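Local atomic coordinates of hypothetical protein Atu2684 (PDB entry 2AXO), a protein that is of unknown function but belongs to the DUF1223 family of the thioredoxin clan and carries a disulfide in a CxxC motif, consistent with a thioredoxin-like domain. Residues A41-V46 against G133-L138; V45-T50 against Q117-G122; D72-S77 against V251-L256. All blocks are in the same frame, centred on the assembly; numbering follows the deposited sequence.

In the fold
From the N terminus the chain enters strand 45-50, the strand from which interactions 1 and 2 both start. Interaction 2 closes the shorter loop, pairing 45-50 with 117-122 in the mixed sheet. Interaction 1 closes a longer one, bringing helix 131-143 back over 41-46. The shorter loop nests within the longer, and the two contacts share Val45 and Val46. Interaction 3 starts inside both loops, at 72-77, and ends beyond them at 251-256, so it crosses each. Strand 74-79 lies beside 45-50 in the sheet. Together the contacts tie helix 131-143, the mixed sheet and the late antiparallel strand 247-257 to one another.

Interaction 1 (A41-V46 against G133-L138)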
loop_
_atom_site.group_PDB
_atom_site.type_symbol
_atom_site.label_atom_id
_atom_site.label_comp_id
_atom_site.label_asym_id
_atom_site.label_seq_id
_atom_site.Cartn_x
_atom_site.Cartn_y
_atom_site.Cartn_z
ATOM N N ALA A 41 -33.218 -11.789 6.495
ATOM C CA ALA A 41 -32.264 -11.475 5.434
ATOM C C ALA A 41 -30.836 -11.228 5.934
ATOM O O ALA A 41 -30.622 -10.887 7.101
ATOM C CB ALA A 41 -32.754 -10.262 4.645
ATOM N N VAL A 42 -29.868 -11.416 5.037
ATOM C CA VAL A 42 -28.455 -11.202 5.350
ATOM C C VAL A 42 -28.291 -9.808 5.935
ATOM O O VAL A 42 -28.921 -8.860 5.474
ATOM C CB VAL A 42 -27.570 -11.323 4.087
ATOM C CG1 VAL A 42 -27.523 -12.769 3.616
ATOM C CG2 VAL A 42 -28.122 -10.432 2.983
ATOM N N LYS A 43 -27.430 -9.679 6.939
ATOM C CA LYS A 43 -27.229 -8.399 7.614
ATOM C C LYS A 43 -26.340 -7.387 6.891
ATOM O O LYS A 43 -26.494 -6.179 7.079
ATOM C CB LYS A 43 -26.686 -8.647 9.026
ATOM C CG LYS A 43 -27.607 -9.481 9.916
ATOM C CD LYS A 43 -26.947 -9.802 11.255
ATOM C CE LYS A 43 -27.827 -10.699 12.129
ATOM N NZ LYS A 43 -29.061 -10.003 12.580
ATOM N N GLY A 44 -25.410 -7.864 6.072
ATOM C CA GLY A 44 -24.532 -6.948 5.359
ATOM C C GLY A 44 -23.291 -7.618 4.797
ATOM O O GLY A 44 -23.196 -8.846 4.765
ATOM N N VAL A 45 -22.339 -6.804 4.355
ATOM C CA VAL A 45 -21.099 -7.301 3.783
ATOM C C VAL A 45 -19.890 -6.908 4.623
ATOM O O VAL A 45 -19.739 -5.748 5.017
ATOM C CB VAL A 45 -20.904 -6.762 2.349
ATOM C CG1 VAL A 45 -19.566 -7.227 1.784
ATOM C CG2 VAL A 45 -22.047 -7.241 1.464
ATOM N N VAL A 46 -19.035 -7.886 4.906
ATOM C CA VAL A 46 -17.824 -7.635 5.681
ATOM C C VAL A 46 -16.607 -8.064 4.870
ATOM O O VAL A 46 -16.413 -9.243 4.612
ATOM C CB VAL A 46 -17.843 -8.409 7.024
ATOM C CG1 VAL A 46 -16.522 -8.207 7.766
ATOM C CG2 VAL A 46 -19.003 -7.919 7.878
ATOM N N GLY A 133 -18.437 -4.301 17.258
ATOM C CA GLY A 133 -18.555 -3.088 16.469
ATOM C C GLY A 133 -19.091 -3.321 15.069
ATOM O O GLY A 133 -19.929 -2.561 14.586
ATOM N N ILE A 134 -18.612 -4.371 14.410
ATOM C CA ILE A 134 -19.067 -4.656 13.058
ATOM C C ILE A 134 -20.560 -4.951 12.998
ATOM O O ILE A 134 -21.276 -4.356 12.195
ATOM C CB ILE A 134 -18.259 -5.808 12.430
ATOM C CG1 ILE A 134 -18.050 -6.915 13.449
ATOM C CG2 ILE A 134 -16.913 -5.286 11.943
ATOM C CD1 ILE A 134 -17.036 -7.963 13.014
ATOM N N TYR A 135 -21.043 -5.852 13.848
ATOM C CA TYR A 135 -22.468 -6.165 13.857
ATOM C C TYR A 135 -23.315 -4.958 14.252
ATOM O O TYR A 135 -24.375 -4.732 13.672
ATOM C CB TYR A 135 -22.758 -7.345 14.792
ATOM C CG TYR A 135 -22.589 -8.690 14.119
ATOM C CD1 TYR A 135 -23.489 -9.121 13.141
ATOM C CD2 TYR A 135 -21.517 -9.522 14.438
ATOM C CE1 TYR A 135 -23.321 -10.350 12.495
ATOM C CE2 TYR A 135 -21.343 -10.750 13.797
ATOM C CZ TYR A 135 -22.246 -11.156 12.828
ATOM O OH TYR A 135 -22.069 -12.369 12.195
ATOM N N ASP A 136 -22.854 -4.180 15.234
ATOM C CA ASP A 136 -23.607 -2.997 15.653
ATOM C C ASP A 136 -23.632 -1.970 14.523
ATOM O O ASP A 136 -24.617 -1.257 14.345
ATOM C CB ASP A 136 -22.998 -2.358 16.911
ATOM C CG ASP A 136 -23.074 -3.264 18.135
ATOM O OD1 ASP A 136 -24.064 -4.017 18.276
ATOM O OD2 ASP A 136 -22.143 -3.205 18.971
ATOM N N ARG A 137 -22.543 -1.895 13.763
ATOM C CA ARG A 137 -22.464 -0.959 12.647
ATOM C C ARG A 137 -23.435 -1.401 11.555
ATOM O O ARG A 137 -24.189 -0.589 11.024
ATOM C CB ARG A 137 -21.042 -0.909 12.077
ATOM C CG ARG A 137 -20.473 0.499 11.872
ATOM C CD ARG A 137 -21.477 1.452 11.240
ATOM N NE ARG A 137 -20.858 2.701 10.800
ATOM C CZ ARG A 137 -21.538 3.750 10.347
ATOM N NH1 ARG A 137 -22.862 3.704 10.282
ATOM N NH2 ARG A 137 -20.898 4.841 9.944
ATOM N N LEU A 138 -23.415 -2.690 11.222
ATOM C CA LEU A 138 -24.307 -3.218 10.189
ATOM C C LEU A 138 -25.766 -2.984 10.551
ATOM O O LEU A 138 -26.591 -2.702 9.684
ATOM C CB LEU A 138 -24.062 -4.717 9.986
ATOM C CG LEU A 138 -22.719 -5.056 9.337
ATOM C CD1 LEU A 138 -22.553 -6.561 9.242
ATOM C CD2 LEU A 138 -22.670 -4.426 7.946
#
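Leu138 makes the apolar part of this contact, spreading its side chain over the run from Lys43 into strand 45-50. CD1, extended anti to CA (chi2 177°), meets Val46 CG2 at 4.0 Å, and these two side chains cross at about a right angle. The other methyl, CD2, packs straight on the bare backbone of Gly44, 4.1 Å from its CA; the phi of this glycine is positive (163°). Closer to the helix backbone, Leu138 CB rests 4.1 Å from Lys43 O.

The second kind of contact is aliphatic against aromatic. The side chains of Lys43 and Tyr135 cross at about a right angle, with Lys43 CD at the ring edge, near the ring plane, 3.9 Å from Tyr135 CE1. The polar ends go elsewhere: Lys43 NZ forms a salt bridge with Glu40, and Tyr135 OH is hydrogen-bonded to Asp72.

Helix 131-143 thus packs on the sheet at the entrance to strand 45-50. Leu64 and Met67 of helix 58-70 also touch Val46, Met67 reaches Ile134 and Tyr135 too, and Leu120 of strand 117-120 meets Val46, Ile134 and Leu138.

Interaction 2 (V45-T50 against Q117-G122); sequences VVELFT and QAILNG
Phe49 and Ile119 form the tight side-chain part of this antiparallel strand pair. Ile119 CG1 sits at the ring edge, near its plane, 3.5 Å from Phe49 CE1, and Gln117 O lies at the same ring's edge, in plane, 3.5 Å from Phe49 CD1. Phe49 CG is anti to the carbonyl carbon (chi1 -66°), beside the backbone N that bonds Gln117 O, and CD1 and CE1 are the edge turned to 117-122. Tyr78 stacks on this ring.

Behind the side chains the backbones are closely joined. Glu47 and Ile119 exchange bonds in a hydrogen-bonded pair, Ile119 N to Glu47 O at 2.8 Å and Glu47 N to Ile119 O at 3.0 Å, the latter nearly straight at 175°. Phe49 and Gln117 form the next such pair, but unevenly: Phe49 N to Gln117 O is 2.8 Å, whereas Gln117 N to Phe49 O, at 3.2 Å, is the slack bond of the pairing. Val46, Leu48, Ala118 and Leu120 face the other way; Leu120 CD2 lies beside Val46 CG2 at 3.8 Å.

Where 117-122 leaves the strand, Asn121 N still bonds to Val45 O, but beyond it a water fills in between the segments. It accepts from Gly122 N and lies within bonding distance of Ile119 O and, at 2.6 Å, of Glu47 OE1, with more acceptors in reach than its protons can serve.

The buried Glu47 carboxylate is thus held from both oxygens, by Arg100 in a salt bridge at OE2 and by the water at OE1, with weak bonds from Tyr78 and Tyr104, which fixes its position.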
loop_
_atom_site.group_PDB
_atom_site.type_symbol
_atom_site.label_atom_id
_atom_site.label_comp_id
_atom_site.label_asym_id
_atom_site.label_seq_id
_atom_site.Cartn_x
_atom_site.Cartn_y
_atom_site.Cartn_z
ATOM N N VAL A 45 -22.339 -6.804 4.355
ATOM C CA VAL A 45 -21.099 -7.301 3.783
ATOM C C VAL A 45 -19.890 -6.908 4.623
ATOM O O VAL A 45 -19.739 -5.748 5.017
ATOM C CB VAL A 45 -20.904 -6.762 2.349
ATOM C CG1 VAL A 45 -19.566 -7.227 1.784
ATOM C CG2 VAL A 45 -22.047 -7.241 1.464
ATOM N N VAL A 46 -19.035 -7.886 4.906
ATOM C CA VAL A 46 -17.824 -7.635 5.681
ATOM C C VAL A 46 -16.607 -8.064 4.870
ATOM O O VAL A 46 -16.413 -9.243 4.612
ATOM C CB VAL A 46 -17.843 -8.409 7.024
ATOM C CG1 VAL A 46 -16.522 -8.207 7.766
ATOM C CG2 VAL A 46 -19.003 -7.919 7.878
ATOM N N GLU A 47 -15.806 -7.086 4.462
ATOM C CA GLU A 47 -14.609 -7.335 3.683
ATOM C C GLU A 47 -13.397 -7.054 4.542
ATOM O O GLU A 47 -13.121 -5.909 4.892
ATOM C CB GLU A 47 -14.590 -6.441 2.448
ATOM C CG GLU A 47 -15.670 -6.790 1.453
ATOM C CD GLU A 47 -15.731 -5.813 0.305
ATOM O OE1 GLU A 47 -16.156 -4.664 0.536
ATOM O OE2 GLU A 47 -15.337 -6.200 -0.815
ATOM N N LEU A 48 -12.676 -8.115 4.881
ATOM C CA LEU A 48 -11.496 -8.000 5.724
ATOM C C LEU A 48 -10.198 -8.001 4.935
ATOM O O LEU A 48 -9.965 -8.880 4.102
ATOM C CB LEU A 48 -11.476 -9.164 6.716
ATOM C CG LEU A 48 -10.216 -9.362 7.558
ATOM C CD1 LEU A 48 -10.136 -8.282 8.630
ATOM C CD2 LEU A 48 -10.254 -10.745 8.194
ATOM N N PHE A 49 -9.357 -7.005 5.192
ATOM C CA PHE A 49 -8.054 -6.930 4.549
ATOM C C PHE A 49 -7.094 -7.403 5.625
ATOM O O PHE A 49 -7.031 -6.840 6.720
ATOM C CB PHE A 49 -7.766 -5.505 4.078
ATOM C CG PHE A 49 -8.689 -5.065 2.981
ATOM C CD1 PHE A 49 -9.955 -4.564 3.278
ATOM C CD2 PHE A 49 -8.349 -5.278 1.647
ATOM C CE1 PHE A 49 -10.874 -4.288 2.261
ATOM C CE2 PHE A 49 -9.258 -5.006 0.626
ATOM C CZ PHE A 49 -10.524 -4.513 0.932
ATOM N N THR A 50 -6.364 -8.464 5.302
ATOM C CA THR A 50 -5.468 -9.099 6.255
ATOM C C THR A 50 -4.249 -9.667 5.540
ATOM O O THR A 50 -4.036 -9.401 4.366
ATOM C CB THR A 50 -6.234 -10.252 6.955
ATOM O OG1 THR A 50 -5.383 -10.927 7.887
ATOM C CG2 THR A 50 -6.749 -11.243 5.910
ATOM N N GLN A 117 -8.163 -4.542 8.666
ATOM C CA GLN A 117 -9.191 -3.536 8.454
ATOM C C GLN A 117 -10.412 -4.162 7.802
ATOM O O GLN A 117 -10.302 -4.842 6.783
ATOM C CB GLN A 117 -8.671 -2.421 7.546
ATOM C CG GLN A 117 -9.733 -1.391 7.191
ATOM C CD GLN A 117 -9.227 -0.331 6.234
ATOM O OE1 GLN A 117 -8.819 -0.634 5.114
ATOM N NE2 GLN A 117 -9.261 0.922 6.668
ATOM N N ALA A 118 -11.579 -3.939 8.393
ATOM C CA ALA A 118 -12.795 -4.479 7.820
ATOM C C ALA A 118 -13.611 -3.338 7.233
ATOM O O ALA A 118 -13.778 -2.288 7.858
ATOM C CB ALA A 118 -13.605 -5.223 8.880
ATOM N N ILE A 119 -14.096 -3.544 6.015
ATOM C CA ILE A 119 -14.917 -2.554 5.334
ATOM C C ILE A 119 -16.339 -3.107 5.402
ATOM O O ILE A 119 -16.582 -4.252 5.024
ATOM C CB ILE A 119 -14.464 -2.380 3.856
ATOM C CG1 ILE A 119 -12.990 -1.947 3.805
ATOM C CG2 ILE A 119 -15.354 -1.365 3.150
ATOM C CD1 ILE A 119 -12.702 -0.609 4.484
ATOM N N LEU A 120 -17.273 -2.302 5.904
ATOM C CA LEU A 120 -18.652 -2.752 6.062
ATOM C C LEU A 120 -19.606 -2.141 5.026
ATOM O O LEU A 120 -19.725 -0.918 4.922
ATOM C CB LEU A 120 -19.120 -2.432 7.489
ATOM C CG LEU A 120 -18.155 -2.823 8.625
ATOM C CD1 LEU A 120 -18.774 -2.445 9.958
ATOM C CD2 LEU A 120 -17.858 -4.317 8.592
ATOM N N ASN A 121 -20.284 -3.003 4.269
ATOM C CA ASN A 121 -21.215 -2.574 3.217
ATOM C C ASN A 121 -20.551 -1.578 2.270
ATOM O O ASN A 121 -21.232 -0.776 1.630
ATOM C CB ASN A 121 -22.468 -1.911 3.817
ATOM C CG ASN A 121 -23.394 -2.893 4.518
ATOM O OD1 ASN A 121 -24.468 -2.508 5.001
ATOM N ND2 ASN A 121 -22.994 -4.154 4.587
ATOM N N GLY A 122 -19.226 -1.627 2.193
ATOM C CA GLY A 122 -18.500 -0.711 1.335
ATOM C C GLY A 122 -18.668 0.744 1.745
ATOM O O GLY A 122 -18.261 1.639 1.002
HETATM O O HOH W 1 -17.774 -4.265 2.539
#

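Interaction 3 (D72-S77 against V251-L256); sequences DVVGLS and VGASIL
Val74 fits against Ile255 and Ala253 with its whole branched end, and it carries most of the first segment's share of this contact. Just before it, Asp72 and Val73 face helix 131-143 instead. At Val74, CG1 is anti to the backbone N (chi1 166°) and lies 3.6 Å from Ile255 CG1 and 3.7 Å from Ile255 CD1. The two side chains pass one another pointing opposite ways, and Ile255 CD1 ends 3.8 Å from Val74 CA. The other methyl of Val74, CG2, turns to Ala253, whose CB is 4.0 Å away.

Gly75 follows, its N 3.9 Å from Ile255 CD1; the isoleucine tip therefore covers the backbone as well as the valine. Gly75 O is hydrogen-bonded to His201. Leu76 then continues toward Ala235 of strand 232-241, which touches Val74 too, and Val45 packs on both Val74 and Ala253.

The axes of 74-77 and 251-256 come within 7.6 Å at an angle of 73° between their directions, far from the geometry of paired neighbours. Apolar side chains pack between two separate sheets where these strands cross: the mixed sheet holding strand 74-79, probably the thioredoxin-like one, meets the antiparallel sheet whose outermost strand within the chain is 247-257.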
loop_
_atom_site.group_PDB
_atom_site.type_symbol
_atom_site.label_atom_id
_atom_site.label_comp_id
_atom_site.label_asym_id
_atom_site.label_seq_id
_atom_site.Cartn_x
_atom_site.Cartn_y
_atom_site.Cartn_z
ATOM N N ASP A 72 -24.711 -15.103 8.541
ATOM C CA ASP A 72 -25.648 -13.988 8.483
ATOM C C ASP A 72 -25.076 -12.753 7.797
ATOM O O ASP A 72 -25.716 -11.705 7.749
ATOM C CB ASP A 72 -26.207 -13.641 9.879
ATOM C CG ASP A 72 -25.137 -13.261 10.893
ATOM O OD1 ASP A 72 -23.930 -13.353 10.592
ATOM O OD2 ASP A 72 -25.526 -12.870 12.019
ATOM N N VAL A 73 -23.869 -12.890 7.259
ATOM C CA VAL A 73 -23.234 -11.805 6.521
ATOM C C VAL A 73 -22.480 -12.419 5.356
ATOM O O VAL A 73 -22.227 -13.629 5.335
ATOM C CB VAL A 73 -22.225 -10.998 7.386
ATOM C CG1 VAL A 73 -22.904 -10.504 8.652
ATOM C CG2 VAL A 73 -21.009 -11.847 7.726
ATOM N N VAL A 74 -22.158 -11.583 4.378
ATOM C CA VAL A 74 -21.385 -12.008 3.221
ATOM C C VAL A 74 -19.974 -11.630 3.641
ATOM O O VAL A 74 -19.640 -10.445 3.700
ATOM C CB VAL A 74 -21.779 -11.219 1.951
ATOM C CG1 VAL A 74 -20.737 -11.432 0.860
ATOM C CG2 VAL A 74 -23.155 -11.674 1.462
ATOM N N GLY A 75 -19.163 -12.632 3.963
ATOM C CA GLY A 75 -17.811 -12.375 4.417
ATOM C C GLY A 75 -16.738 -12.706 3.406
ATOM O O GLY A 75 -16.764 -13.754 2.766
ATOM N N LEU A 76 -15.783 -11.794 3.275
ATOM C CA LEU A 76 -14.683 -11.958 2.339
ATOM C C LEU A 76 -13.366 -11.569 2.973
ATOM O O LEU A 76 -13.297 -10.618 3.750
ATOM C CB LEU A 76 -14.907 -11.074 1.120
ATOM C CG LEU A 76 -16.137 -11.412 0.280
ATOM C CD1 LEU A 76 -16.431 -10.258 -0.649
ATOM C CD2 LEU A 76 -15.893 -12.698 -0.505
ATOM N N SER A 77 -12.318 -12.303 2.627
ATOM C CA SER A 77 -10.989 -12.012 3.133
ATOM C C SER A 77 -10.075 -11.660 1.958
ATOM O O SER A 77 -9.927 -12.446 1.022
ATOM C CB SER A 77 -10.426 -13.222 3.876
ATOM O OG SER A 77 -9.109 -12.957 4.308
ATOM N N VAL A 251 -25.171 -2.116 -2.198
ATOM C CA VAL A 251 -26.608 -2.116 -1.916
ATOM C C VAL A 251 -27.293 -3.475 -2.017
ATOM O O VAL A 251 -28.487 -3.603 -1.724
ATOM C CB VAL A 251 -27.342 -1.117 -2.840
ATOM C CG1 VAL A 251 -26.769 0.282 -2.649
ATOM C CG2 VAL A 251 -27.217 -1.547 -4.282
ATOM N N GLY A 252 -26.532 -4.489 -2.419
ATOM C CA GLY A 252 -27.072 -5.832 -2.544
ATOM C C GLY A 252 -25.916 -6.805 -2.577
ATOM O O GLY A 252 -24.828 -6.450 -3.031
ATOM N N ALA A 253 -26.127 -8.026 -2.096
ATOM C CA ALA A 253 -25.047 -8.999 -2.099
ATOM C C ALA A 253 -25.536 -10.424 -1.930
ATOM O O ALA A 253 -26.598 -10.674 -1.356
ATOM C CB ALA A 253 -24.038 -8.667 -1.006
ATOM N N SER A 254 -24.734 -11.356 -2.425
ATOM C CA SER A 254 -25.063 -12.762 -2.352
ATOM C C SER A 254 -23.803 -13.601 -2.442
ATOM O O SER A 254 -22.798 -13.176 -3.012
ATOM C CB SER A 254 -26.000 -13.131 -3.503
ATOM O OG SER A 254 -26.189 -14.534 -3.596
ATOM N N ILE A 255 -23.860 -14.792 -1.859
ATOM C CA ILE A 255 -22.737 -15.705 -1.932
ATOM C C ILE A 255 -23.209 -16.998 -2.562
ATOM O O ILE A 255 -24.307 -17.473 -2.293
ATOM C CB ILE A 255 -22.132 -16.027 -0.552
ATOM C CG1 ILE A 255 -21.274 -14.851 -0.078
ATOM C CG2 ILE A 255 -21.274 -17.302 -0.643
ATOM C CD1 ILE A 255 -20.542 -15.097 1.228
ATOM N N LEU A 256 -22.373 -17.540 -3.432
ATOM C CA LEU A 256 -22.659 -18.795 -4.096
ATOM C C LEU A 256 -21.479 -19.691 -3.766
ATOM O O LEU A 256 -20.342 -19.368 -4.110
ATOM C CB LEU A 256 -22.752 -18.596 -5.614
ATOM C CG LEU A 256 -22.933 -19.874 -6.439
ATOM C CD1 LEU A 256 -24.174 -20.617 -5.957
ATOM C CD2 LEU A 256 -23.065 -19.531 -7.919
#